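Local coordinates for protein thioredoxin (TrxA-1) (Sulfolobus solfataricus, PDB 3TCO) that probably acts as a protein-disulfide reductase, passing electrons through a redox-active disulfide centre as thioredoxins generally do, at residues A[9-14]-A[64-68]; A[21-25]-A[104-108]; A[43-49]-A[97-101]; A[76-80]-A[90-94]. All coordinates share one frame; numbering follows the deposited sequence.

Contact 1 of 4, residues A[9-14]-A[64-68]; sequences LTEENF and NQKIA
T10, whose CA lies 3.3 Å from OD1 of N64, has its backbone O gripped by two amides of its own turn: N13 N at 3.1 Å and F14 N at 2.9 Å. Its OG1 takes E12 N as well, an ST turn. No direct hydrogen bond crosses to 64-68; water joins the two. One molecule donates to N64 OD1 and accepts from E11 N at 3.1 Å. Another donates to L9 O and reaches N64 ND2 weakly, that nitrogen having its main partner in N60 O. Serine in place of N64 would probably leave N60 O without this donor and E11's water without its acceptor. Next to this polar strip, the side chains of I67 and F14 run antiparallel alongside one another. I67 CG2 stands over one face of the ring, 4.2 Å from its centroid and 18° off the normal, a CH-pi contact, while CD1 approaches E11 N. Bent at chi2 (143°), E11 brings OE2 to 3.3 Å from K66 CB but leaves it 6.4 Å from K66 NZ. The loop ahead of helix 14-20 thus meets the start of helix 65-70 through apolar contact and shared solvent, with no salt bridge between them.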
loop_
_atom_site.group_PDB
_atom_site.type_symbol
_atom_site.label_atom_id
_atom_site.label_comp_id
_atom_site.label_asym_id
_atom_site.label_seq_id
_atom_site.Cartn_x
_atom_site.Cartn_y
_atom_site.Cartn_z
ATOM N N LEU A 9 8.054 -3.840 -1.914
ATOM C CA LEU A 9 8.425 -2.933 -2.985
ATOM C C LEU A 9 9.651 -2.128 -2.603
ATOM O O LEU A 9 9.791 -1.725 -1.442
ATOM C CB LEU A 9 7.293 -1.944 -3.263
ATOM C CG LEU A 9 5.989 -2.493 -3.857
ATOM C CD1 LEU A 9 4.906 -1.413 -3.910
ATOM C CD2 LEU A 9 6.296 -3.038 -5.236
ATOM N N THR A 10 10.533 -1.916 -3.580
ATOM C CA THR A 10 11.720 -1.077 -3.409
ATOM C C THR A 10 11.887 -0.344 -4.736
ATOM O O THR A 10 11.071 -0.497 -5.651
ATOM C CB THR A 10 13.020 -1.871 -3.158
ATOM O OG1 THR A 10 13.368 -2.596 -4.341
ATOM C CG2 THR A 10 12.848 -2.841 -1.988
ATOM N N GLU A 11 12.936 0.456 -4.845
ATOM C CA GLU A 11 13.190 1.184 -6.080
ATOM C C GLU A 11 13.386 0.193 -7.220
ATOM O O GLU A 11 13.193 0.528 -8.387
ATOM C CB GLU A 11 14.444 2.053 -5.930
ATOM C CG GLU A 11 14.204 3.542 -6.102
ATOM C CD GLU A 11 15.064 4.376 -5.155
ATOM O OE1 GLU A 11 16.261 4.041 -4.979
ATOM O OE2 GLU A 11 14.545 5.365 -4.591
ATOM N N GLU A 12 13.760 -1.037 -6.884
ATOM C CA GLU A 12 13.983 -2.051 -7.909
ATOM C C GLU A 12 12.721 -2.460 -8.673
ATOM O O GLU A 12 12.787 -2.706 -9.873
ATOM C CB GLU A 12 14.652 -3.281 -7.287
ATOM C CG GLU A 12 15.401 -4.168 -8.267
ATOM C CD GLU A 12 14.477 -4.998 -9.140
ATOM O OE1 GLU A 12 13.529 -5.581 -8.579
ATOM O OE2 GLU A 12 14.708 -5.076 -10.372
ATOM N N ASN A 13 11.565 -2.510 -8.010
ATOM C CA ASN A 13 10.339 -2.925 -8.721
ATOM C C ASN A 13 9.141 -1.994 -8.594
ATOM O O ASN A 13 8.079 -2.259 -9.166
ATOM C CB ASN A 13 9.926 -4.339 -8.268
ATOM C CG ASN A 13 9.566 -4.409 -6.789
ATOM O OD1 ASN A 13 9.934 -3.531 -6.004
ATOM N ND2 ASN A 13 8.850 -5.471 -6.399
ATOM N N PHE A 14 9.305 -0.889 -7.870
ATOM C CA PHE A 14 8.187 0.027 -7.659
ATOM C C PHE A 14 7.462 0.465 -8.924
ATOM O O PHE A 14 6.247 0.272 -9.052
ATOM C CB PHE A 14 8.647 1.276 -6.914
ATOM C CG PHE A 14 7.517 2.131 -6.415
ATOM C CD1 PHE A 14 6.922 1.869 -5.184
ATOM C CD2 PHE A 14 7.056 3.211 -7.168
ATOM C CE1 PHE A 14 5.892 2.668 -4.702
ATOM C CE2 PHE A 14 6.022 4.017 -6.696
ATOM C CZ PHE A 14 5.439 3.743 -5.455
ATOM N N ASN A 64 13.441 2.944 1.985
ATOM C CA ASN A 64 13.021 3.556 0.724
ATOM C C ASN A 64 12.734 5.040 0.919
ATOM O O ASN A 64 11.672 5.532 0.541
ATOM C CB ASN A 64 11.753 2.861 0.205
ATOM C CG ASN A 64 11.990 1.407 -0.133
ATOM O OD1 ASN A 64 12.636 1.092 -1.132
ATOM N ND2 ASN A 64 11.488 0.509 0.711
ATOM N N GLN A 65 13.691 5.755 1.505
ATOM C CA GLN A 65 13.503 7.169 1.779
ATOM C C GLN A 65 13.153 8.009 0.562
ATOM O O GLN A 65 12.244 8.842 0.611
ATOM C CB GLN A 65 14.738 7.733 2.484
ATOM C CG GLN A 65 14.939 7.141 3.867
ATOM C CD GLN A 65 16.158 7.691 4.591
ATOM O OE1 GLN A 65 17.302 7.472 4.173
ATOM N NE2 GLN A 65 15.918 8.408 5.686
ATOM N N LYS A 66 13.846 7.783 -0.542
ATOM C CA LYS A 66 13.567 8.560 -1.741
ATOM C C LYS A 66 12.139 8.374 -2.251
ATOM O O LYS A 66 11.500 9.325 -2.678
ATOM C CB LYS A 66 14.568 8.205 -2.837
ATOM C CG LYS A 66 15.984 8.641 -2.506
ATOM C CD LYS A 66 16.762 8.955 -3.777
ATOM C CE LYS A 66 18.060 9.692 -3.461
ATOM N NZ LYS A 66 18.754 10.141 -4.706
ATOM N N ILE A 67 11.630 7.150 -2.210
ATOM C CA ILE A 67 10.262 6.934 -2.684
ATOM C C ILE A 67 9.270 7.601 -1.729
ATOM O O ILE A 67 8.330 8.259 -2.165
ATOM C CB ILE A 67 9.943 5.429 -2.804
ATOM C CG1 ILE A 67 10.785 4.823 -3.936
ATOM C CG2 ILE A 67 8.438 5.226 -3.050
ATOM C CD1 ILE A 67 10.627 3.301 -4.106
ATOM N N ALA A 68 9.486 7.424 -0.428
ATOM C CA ALA A 68 8.610 8.027 0.563
ATOM C C ALA A 68 8.583 9.533 0.335
ATOM O O ALA A 68 7.516 10.151 0.340
ATOM C CB ALA A 68 9.103 7.702 1.987
HETATM O O HOH W 1 9.888 -2.300 1.364
HETATM O O HOH W 2 14.430 1.956 -2.642
HETATM O O HOH W 3 13.830 4.458 -2.250
#

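Contact 2 of 4, residues A[21-25]-A[104-108]; sequences NKLVL and VNKYL. With EDO (1,2-ethanediol), chain F.
Y107 lays its ring against K106 CG, which stands 4.2 Å above the plane over the centre of one face, and the Y107 side chain also touches I81 and V83 of strand 78-83. Towards 21-25 it is not the ring but CB of Y107 that makes contact, 4.1 Å from L23 CD1. L23 is the hub of the interface. Its CG is anti to the backbone N (chi1 169°), which carries the two methyls towards the end of the helix, and each methyl has its own work: CD1 meets Y107, while CD2 faces both L108 CG at 3.8 Å and V104 CG1 at 3.9 Å. The three partners lie roughly perpendicular to L23, so methyls and short branches touch at points instead of running alongside. Two residues further along the strand, L25 CD2 meets the other branch of V104, CG2, at 4.2 Å. The polar rim is looser. K22 runs out fully extended until its CE is 3.2 Å from Y107 O, yet NZ forms no hydrogen bond to 104-108. K106 NZ instead holds a 1,2-ethanediol, most likely picked up from the crystallisation solution, with O1 at 2.8 Å and O2 at 3.1 Å. The last turn of helix 97-107 therefore rests on the start of strand 23-29. That strand is flanked in the sheet by 55-60, which bonds L23 and L25 through V55, and by 78-83; F56 and Y50 also touch V104, extending the apolar layer beneath the helix.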
loop_
_atom_site.group_PDB
_atom_site.type_symbol
_atom_site.label_atom_id
_atom_site.label_comp_id
_atom_site.label_asym_id
_atom_site.label_seq_id
_atom_site.Cartn_x
_atom_site.Cartn_y
_atom_site.Cartn_z
ATOM N N ASN A 21 0.103 -3.056 -13.549
ATOM C CA ASN A 21 -1.011 -3.659 -12.821
ATOM C C ASN A 21 -2.074 -2.568 -12.705
ATOM O O ASN A 21 -1.749 -1.422 -12.385
ATOM C CB ASN A 21 -0.562 -4.120 -11.432
ATOM C CG ASN A 21 0.308 -5.362 -11.483
ATOM O OD1 ASN A 21 -0.180 -6.451 -11.762
ATOM N ND2 ASN A 21 1.608 -5.197 -11.229
ATOM N N LYS A 22 -3.334 -2.904 -12.978
ATOM C CA LYS A 22 -4.391 -1.899 -12.906
ATOM C C LYS A 22 -4.511 -1.209 -11.550
ATOM O O LYS A 22 -4.555 0.015 -11.481
ATOM C CB LYS A 22 -5.751 -2.499 -13.282
ATOM C CG LYS A 22 -6.894 -1.516 -13.051
ATOM C CD LYS A 22 -8.254 -2.083 -13.455
ATOM C CE LYS A 22 -9.347 -1.064 -13.162
ATOM N NZ LYS A 22 -10.662 -1.446 -13.738
ATOM N N LEU A 23 -4.591 -1.994 -10.478
ATOM C CA LEU A 23 -4.713 -1.431 -9.143
ATOM C C LEU A 23 -3.583 -1.900 -8.249
ATOM O O LEU A 23 -3.378 -3.109 -8.052
ATOM C CB LEU A 23 -6.062 -1.812 -8.505
ATOM C CG LEU A 23 -6.196 -1.507 -7.001
ATOM C CD1 LEU A 23 -6.152 0.013 -6.766
ATOM C CD2 LEU A 23 -7.513 -2.065 -6.458
ATOM N N VAL A 24 -2.861 -0.936 -7.690
ATOM C CA VAL A 24 -1.750 -1.246 -6.805
ATOM C C VAL A 24 -1.821 -0.359 -5.569
ATOM O O VAL A 24 -1.914 0.868 -5.679
ATOM C CB VAL A 24 -0.382 -1.004 -7.485
ATOM C CG1 VAL A 24 0.749 -1.371 -6.517
ATOM C CG2 VAL A 24 -0.255 -1.854 -8.765
ATOM N N LEU A 25 -1.809 -0.990 -4.399
ATOM C CA LEU A 25 -1.835 -0.264 -3.133
ATOM C C LEU A 25 -0.451 -0.383 -2.528
ATOM O O LEU A 25 0.250 -1.369 -2.751
ATOM C CB LEU A 25 -2.878 -0.850 -2.168
ATOM C CG LEU A 25 -4.343 -0.703 -2.595
ATOM C CD1 LEU A 25 -4.746 -1.891 -3.473
ATOM C CD2 LEU A 25 -5.226 -0.653 -1.355
ATOM N N VAL A 104 -10.988 -0.542 -2.648
ATOM C CA VAL A 104 -10.551 -1.534 -3.620
ATOM C C VAL A 104 -11.681 -1.851 -4.607
ATOM O O VAL A 104 -11.494 -1.789 -5.831
ATOM C CB VAL A 104 -10.105 -2.831 -2.917
ATOM C CG1 VAL A 104 -9.836 -3.928 -3.942
ATOM C CG2 VAL A 104 -8.845 -2.554 -2.086
ATOM N N ASN A 105 -12.855 -2.182 -4.073
ATOM C CA ASN A 105 -14.002 -2.501 -4.911
ATOM C C ASN A 105 -14.269 -1.372 -5.903
ATOM O O ASN A 105 -14.497 -1.606 -7.090
ATOM C CB ASN A 105 -15.232 -2.741 -4.036
ATOM C CG ASN A 105 -16.482 -2.977 -4.850
ATOM O OD1 ASN A 105 -17.336 -2.098 -4.958
ATOM N ND2 ASN A 105 -16.594 -4.165 -5.439
ATOM N N LYS A 106 -14.224 -0.143 -5.408
ATOM C CA LYS A 106 -14.451 1.033 -6.239
ATOM C C LYS A 106 -13.514 1.107 -7.445
ATOM O O LYS A 106 -13.933 1.431 -8.555
ATOM C CB LYS A 106 -14.285 2.287 -5.372
ATOM C CG LYS A 106 -14.218 3.593 -6.122
ATOM C CD LYS A 106 -14.545 4.766 -5.200
ATOM C CE LYS A 106 -13.568 4.878 -4.047
ATOM N NZ LYS A 106 -13.886 6.041 -3.176
ATOM N N TYR A 107 -12.242 0.793 -7.236
ATOM C CA TYR A 107 -11.294 0.883 -8.330
ATOM C C TYR A 107 -11.143 -0.343 -9.202
ATOM O O TYR A 107 -10.465 -0.280 -10.226
ATOM C CB TYR A 107 -9.935 1.339 -7.797
ATOM C CG TYR A 107 -9.994 2.754 -7.288
ATOM C CD1 TYR A 107 -9.608 3.067 -5.988
ATOM C CD2 TYR A 107 -10.463 3.787 -8.109
ATOM C CE1 TYR A 107 -9.687 4.375 -5.512
ATOM C CE2 TYR A 107 -10.542 5.092 -7.645
ATOM C CZ TYR A 107 -10.154 5.382 -6.347
ATOM O OH TYR A 107 -10.227 6.671 -5.884
ATOM N N LEU A 108 -11.754 -1.457 -8.802
ATOM C CA LEU A 108 -11.697 -2.676 -9.608
ATOM C C LEU A 108 -12.931 -2.760 -10.514
ATOM O O LEU A 108 -12.895 -3.503 -11.516
ATOM C CB LEU A 108 -11.627 -3.909 -8.714
ATOM C CG LEU A 108 -10.276 -4.163 -8.043
ATOM C CD1 LEU A 108 -10.393 -5.344 -7.096
ATOM C CD2 LEU A 108 -9.225 -4.440 -9.112
HETATM C C1 EDO F . -13.435 9.422 -4.854
HETATM O O1 EDO F . -14.209 8.220 -4.849
HETATM C C2 EDO F . -13.142 9.848 -3.414
HETATM O O2 EDO F . -12.431 8.801 -2.749
#

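Contact 3 of 4, residues A[43-49]-A[97-101]; sequences YKKVAEK and EDTLE
K49 NZ meets two carboxylates of the neighbouring helix through one oxygen of each: E101 OE2 at 2.5 Å, so short that the exact value is doubtful, and E97 OE2 at 3.3 Å, a weak bond. Both are salt bridges, and together they make a network. E97 OE2 and E101 OE2, both acceptors, stand 2.8 Å apart, a spacing that the lysine charge probably makes tolerable and that might favour protonation of one carboxylate. E97 has further support at its other oxygen: a water donates to OE1 at 2.7 Å and accepts from K45 NZ at 2.6 Å. Were E101 an alanine, K49 would probably lose its shorter salt bridge and keep the weak one to E97, and V46 would lose the CG that lies against it. Beneath the charges the contact is apolar. V46 CG2 lies 3.7 Å from E101 CG and 3.8 Å from L100 CD2. L100, its CG anti to the backbone N (chi1 -173°), also brings CD2 near the Y43 ring, whose OH has a weak bond to G57 O. The axes of the two segments approach to 10.3 Å at a crossing angle of -36°, running broadly parallel. Y43 and L100 both touch L25 of strand 23-29, placing helices 34-49 and 97-107 side by side on one face of the central sheet, as in the thioredoxin fold.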
loop_
_atom_site.group_PDB
_atom_site.type_symbol
_atom_site.label_atom_id
_atom_site.label_comp_id
_atom_site.label_asym_id
_atom_site.label_seq_id
_atom_site.Cartn_x
_atom_site.Cartn_y
_atom_site.Cartn_z
ATOM N N TYR A 43 -4.473 -4.903 6.603
ATOM C CA TYR A 43 -3.981 -4.720 5.233
ATOM C C TYR A 43 -3.762 -6.086 4.596
ATOM O O TYR A 43 -4.109 -6.297 3.438
ATOM C CB TYR A 43 -2.662 -3.949 5.229
ATOM C CG TYR A 43 -2.183 -3.570 3.848
ATOM C CD1 TYR A 43 -2.792 -2.543 3.136
ATOM C CD2 TYR A 43 -1.102 -4.236 3.254
ATOM C CE1 TYR A 43 -2.342 -2.175 1.870
ATOM C CE2 TYR A 43 -0.643 -3.876 1.980
ATOM C CZ TYR A 43 -1.267 -2.842 1.300
ATOM O OH TYR A 43 -0.822 -2.450 0.059
ATOM N N LYS A 44 -3.186 -7.006 5.362
ATOM C CA LYS A 44 -2.935 -8.370 4.888
ATOM C C LYS A 44 -4.234 -9.146 4.627
ATOM O O LYS A 44 -4.361 -9.865 3.625
ATOM C CB LYS A 44 -2.094 -9.117 5.917
ATOM C CG LYS A 44 -0.641 -8.678 5.917
ATOM C CD LYS A 44 0.133 -9.283 7.081
ATOM C CE LYS A 44 1.606 -8.923 6.995
ATOM N NZ LYS A 44 2.374 -9.699 8.001
ATOM N N LYS A 45 -5.192 -8.991 5.535
ATOM C CA LYS A 45 -6.483 -9.657 5.401
ATOM C C LYS A 45 -7.212 -9.224 4.123
ATOM O O LYS A 45 -7.753 -10.058 3.386
ATOM C CB LYS A 45 -7.353 -9.352 6.627
ATOM C CG LYS A 45 -8.738 -9.975 6.552
ATOM C CD LYS A 45 -9.415 -9.965 7.910
ATOM C CE LYS A 45 -10.701 -10.790 7.887
ATOM N NZ LYS A 45 -11.184 -11.102 9.265
ATOM N N VAL A 46 -7.235 -7.922 3.853
ATOM C CA VAL A 46 -7.894 -7.438 2.651
ATOM C C VAL A 46 -7.122 -7.877 1.407
ATOM O O VAL A 46 -7.725 -8.250 0.394
ATOM C CB VAL A 46 -8.063 -5.900 2.683
ATOM C CG1 VAL A 46 -8.703 -5.399 1.375
ATOM C CG2 VAL A 46 -8.973 -5.523 3.869
ATOM N N ALA A 47 -5.795 -7.866 1.485
ATOM C CA ALA A 47 -4.980 -8.288 0.347
ATOM C C ALA A 47 -5.312 -9.742 -0.017
ATOM O O ALA A 47 -5.335 -10.111 -1.196
ATOM C CB ALA A 47 -3.490 -8.156 0.670
ATOM N N GLU A 48 -5.562 -10.561 1.001
ATOM C CA GLU A 48 -5.906 -11.961 0.776
ATOM C C GLU A 48 -7.288 -12.043 0.109
ATOM O O GLU A 48 -7.501 -12.839 -0.810
ATOM C CB GLU A 48 -5.910 -12.706 2.115
ATOM C CG GLU A 48 -6.382 -14.151 2.058
ATOM C CD GLU A 48 -5.579 -15.023 1.107
ATOM O OE1 GLU A 48 -4.368 -14.781 0.921
ATOM O OE2 GLU A 48 -6.164 -15.974 0.555
ATOM N N LYS A 49 -8.227 -11.221 0.562
ATOM C CA LYS A 49 -9.563 -11.232 -0.025
ATOM C C LYS A 49 -9.513 -10.929 -1.515
ATOM O O LYS A 49 -10.318 -11.464 -2.288
ATOM C CB LYS A 49 -10.473 -10.205 0.648
ATOM C CG LYS A 49 -10.845 -10.506 2.094
ATOM C CD LYS A 49 -11.964 -9.570 2.558
ATOM C CE LYS A 49 -12.366 -9.857 3.998
ATOM N NZ LYS A 49 -13.547 -9.036 4.425
ATOM N N GLU A 97 -11.120 -1.268 7.958
ATOM C CA GLU A 97 -11.261 -2.345 6.984
ATOM C C GLU A 97 -12.366 -2.066 5.976
ATOM O O GLU A 97 -12.201 -2.329 4.781
ATOM C CB GLU A 97 -11.541 -3.674 7.676
ATOM C CG GLU A 97 -11.515 -4.860 6.720
ATOM C CD GLU A 97 -11.680 -6.199 7.418
ATOM O OE1 GLU A 97 -11.375 -6.287 8.623
ATOM O OE2 GLU A 97 -12.087 -7.169 6.748
ATOM N N ASP A 98 -13.496 -1.542 6.444
ATOM C CA ASP A 98 -14.586 -1.280 5.521
ATOM C C ASP A 98 -14.153 -0.250 4.478
ATOM O O ASP A 98 -14.403 -0.426 3.294
ATOM C CB ASP A 98 -15.870 -0.856 6.277
ATOM C CG ASP A 98 -15.687 0.388 7.139
ATOM O OD1 ASP A 98 -14.545 0.717 7.520
ATOM O OD2 ASP A 98 -16.712 1.031 7.458
ATOM N N THR A 99 -13.466 0.799 4.908
ATOM C CA THR A 99 -12.990 1.812 3.974
ATOM C C THR A 99 -11.994 1.225 2.965
ATOM O O THR A 99 -12.037 1.545 1.777
ATOM C CB THR A 99 -12.317 2.975 4.724
ATOM O OG1 THR A 99 -13.276 3.583 5.597
ATOM C CG2 THR A 99 -11.797 4.028 3.738
ATOM N N LEU A 100 -11.104 0.361 3.439
ATOM C CA LEU A 100 -10.110 -0.251 2.565
ATOM C C LEU A 100 -10.754 -1.172 1.508
ATOM O O LEU A 100 -10.404 -1.118 0.321
ATOM C CB LEU A 100 -9.094 -1.025 3.416
ATOM C CG LEU A 100 -7.872 -1.611 2.704
ATOM C CD1 LEU A 100 -7.121 -0.496 1.977
ATOM C CD2 LEU A 100 -6.973 -2.312 3.731
ATOM N N GLU A 101 -11.698 -2.007 1.930
ATOM C CA GLU A 101 -12.371 -2.918 1.002
ATOM C C GLU A 101 -13.239 -2.128 0.028
ATOM O O GLU A 101 -13.331 -2.460 -1.162
ATOM C CB GLU A 101 -13.229 -3.924 1.787
ATOM C CG GLU A 101 -12.401 -4.776 2.727
ATOM C CD GLU A 101 -13.228 -5.633 3.671
ATOM O OE1 GLU A 101 -14.331 -5.202 4.078
ATOM O OE2 GLU A 101 -12.750 -6.727 4.034
HETATM O O HOH W 4 -11.759 -8.613 9.933
#

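Contact 4 of 4, residues A[76-80]-A[90-94]; sequences IPTTL and SLVGA
With OG anti to its backbone N (chi1 178°), S90 brings that oxygen up against two methyls of the facing strand, 3.4 Å from T78 CG2 and 3.5 Å from L80 CD2. T78 cooperates: its CG2 is the branch anti to N, while OG1 turns back to bond N75 O. T78, L80, S90 and V92 point to one face of the sheet, T79 and L91 to the other. Three backbone bonds hold the strands together. T79 and L91 form the hydrogen-bonded pair, T79 N giving to L91 O at 2.7 Å and L91 N to T79 O at 2.9 Å. The second bond is the less regular in direction, its donor standing well above the carbonyl plane. Beyond the strand ends G93 N reaches P77 O at 2.7 Å. With phi 96° and psi 165°, a side chain on G93 would collide with the carbonyl O before it, so a glycine is needed here. A water ties three polar groups together beside this turn: it accepts from T79 OG1 at 2.7 Å and donates to both L91 O and G93 O, and OG1 is also bonded to Y39 OH. P77 follows a cis peptide bond and sets its CG 3.6 Å from A94 N, against the end of segment 90-94. The same ring touches C33 and C36, the cysteines of the redox disulfide. A cis-proline facing a CxxC pair, at the head of an antiparallel hairpin strand, is a hallmark of the thioredoxin active site.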
loop_
_atom_site.group_PDB
_atom_site.type_symbol
_atom_site.label_atom_id
_atom_site.label_comp_id
_atom_site.label_asym_id
_atom_site.label_seq_id
_atom_site.Cartn_x
_atom_site.Cartn_y
_atom_site.Cartn_z
ATOM N N ILE A 76 3.121 7.902 8.990
ATOM C CA ILE A 76 2.808 6.519 8.671
ATOM C C ILE A 76 1.924 5.975 9.786
ATOM O O ILE A 76 1.989 6.437 10.926
ATOM C CB ILE A 76 4.081 5.629 8.511
ATOM C CG1 ILE A 76 4.979 5.732 9.749
ATOM C CG2 ILE A 76 4.852 6.033 7.241
ATOM C CD1 ILE A 76 6.099 4.714 9.758
ATOM N N PRO A 77 1.100 4.969 9.470
ATOM C CA PRO A 77 1.073 4.429 8.107
ATOM C C PRO A 77 0.381 5.318 7.088
ATOM O O PRO A 77 -0.421 6.180 7.441
ATOM C CB PRO A 77 0.358 3.096 8.277
ATOM C CG PRO A 77 -0.577 3.343 9.436
ATOM C CD PRO A 77 0.266 4.169 10.388
ATOM N N THR A 78 0.738 5.122 5.823
ATOM C CA THR A 78 0.121 5.826 4.706
ATOM C C THR A 78 -0.076 4.772 3.631
ATOM O O THR A 78 0.825 3.978 3.363
ATOM C CB THR A 78 1.013 6.931 4.108
ATOM O OG1 THR A 78 1.048 8.055 4.999
ATOM C CG2 THR A 78 0.455 7.369 2.758
ATOM N N THR A 79 -1.251 4.761 3.017
ATOM C CA THR A 79 -1.523 3.794 1.969
ATOM C C THR A 79 -1.752 4.537 0.659
ATOM O O THR A 79 -2.783 5.194 0.474
ATOM C CB THR A 79 -2.777 2.954 2.304
ATOM O OG1 THR A 79 -2.598 2.305 3.572
ATOM C CG2 THR A 79 -2.987 1.894 1.259
ATOM N N LEU A 80 -0.774 4.450 -0.236
ATOM C CA LEU A 80 -0.868 5.084 -1.544
ATOM C C LEU A 80 -1.735 4.181 -2.403
ATOM O O LEU A 80 -1.668 2.952 -2.268
ATOM C CB LEU A 80 0.515 5.173 -2.192
ATOM C CG LEU A 80 1.611 5.856 -1.361
ATOM C CD1 LEU A 80 2.958 5.736 -2.096
ATOM C CD2 LEU A 80 1.222 7.311 -1.128
ATOM N N SER A 90 -4.221 8.779 -1.351
ATOM C CA SER A 90 -3.180 8.526 -0.365
ATOM C C SER A 90 -3.937 8.602 0.951
ATOM O O SER A 90 -4.450 9.666 1.302
ATOM C CB SER A 90 -2.097 9.609 -0.421
ATOM O OG SER A 90 -1.101 9.379 0.570
ATOM N N LEU A 91 -4.033 7.473 1.650
ATOM C CA LEU A 91 -4.758 7.393 2.914
ATOM C C LEU A 91 -3.789 7.374 4.090
ATOM O O LEU A 91 -2.985 6.451 4.227
ATOM C CB LEU A 91 -5.615 6.130 2.928
ATOM C CG LEU A 91 -6.476 5.956 1.673
ATOM C CD1 LEU A 91 -7.137 4.590 1.676
ATOM C CD2 LEU A 91 -7.521 7.059 1.630
ATOM N N VAL A 92 -3.883 8.396 4.940
ATOM C CA VAL A 92 -3.000 8.528 6.096
ATOM C C VAL A 92 -3.609 7.935 7.364
ATOM O O VAL A 92 -4.747 8.235 7.707
ATOM C CB VAL A 92 -2.648 10.020 6.338
ATOM C CG1 VAL A 92 -1.714 10.157 7.540
ATOM C CG2 VAL A 92 -1.994 10.610 5.079
ATOM N N GLY A 93 -2.839 7.097 8.059
ATOM C CA GLY A 93 -3.323 6.465 9.278
ATOM C C GLY A 93 -3.860 5.084 8.963
ATOM O O GLY A 93 -4.094 4.766 7.797
ATOM N N ALA A 94 -4.053 4.251 9.981
ATOM C CA ALA A 94 -4.578 2.907 9.757
ATOM C C ALA A 94 -5.975 3.012 9.120
ATOM O O ALA A 94 -6.888 3.586 9.717
ATOM C CB ALA A 94 -4.653 2.153 11.084
HETATM O O HOH W 5 -2.558 3.968 5.757
#

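In the fold
Contacts 2, 3 and 4 form a connected group, whereas contact 1 lies apart, its centre 16 to 22 Å from theirs, and on the opposite side of the chain's centre from contact 3. Contacts 2 and 3 share helix 97-107, their centres 12 Å apart, and L25 of contact 2 touches both other members of the group. Strands 23-29 and 78-83, used by contacts 2 and 4, are neighbours in the mixed sheet. Along the chain, contact 4 nests inside contact 3, which nests inside contact 2; contact 1 crosses 2 and 3 and closes before 4 opens. The C-terminal hairpin extends the sheet beside strand 23-29, and helix 97-107 packs back over it beside helix 34-49, making one thioredoxin-fold unit.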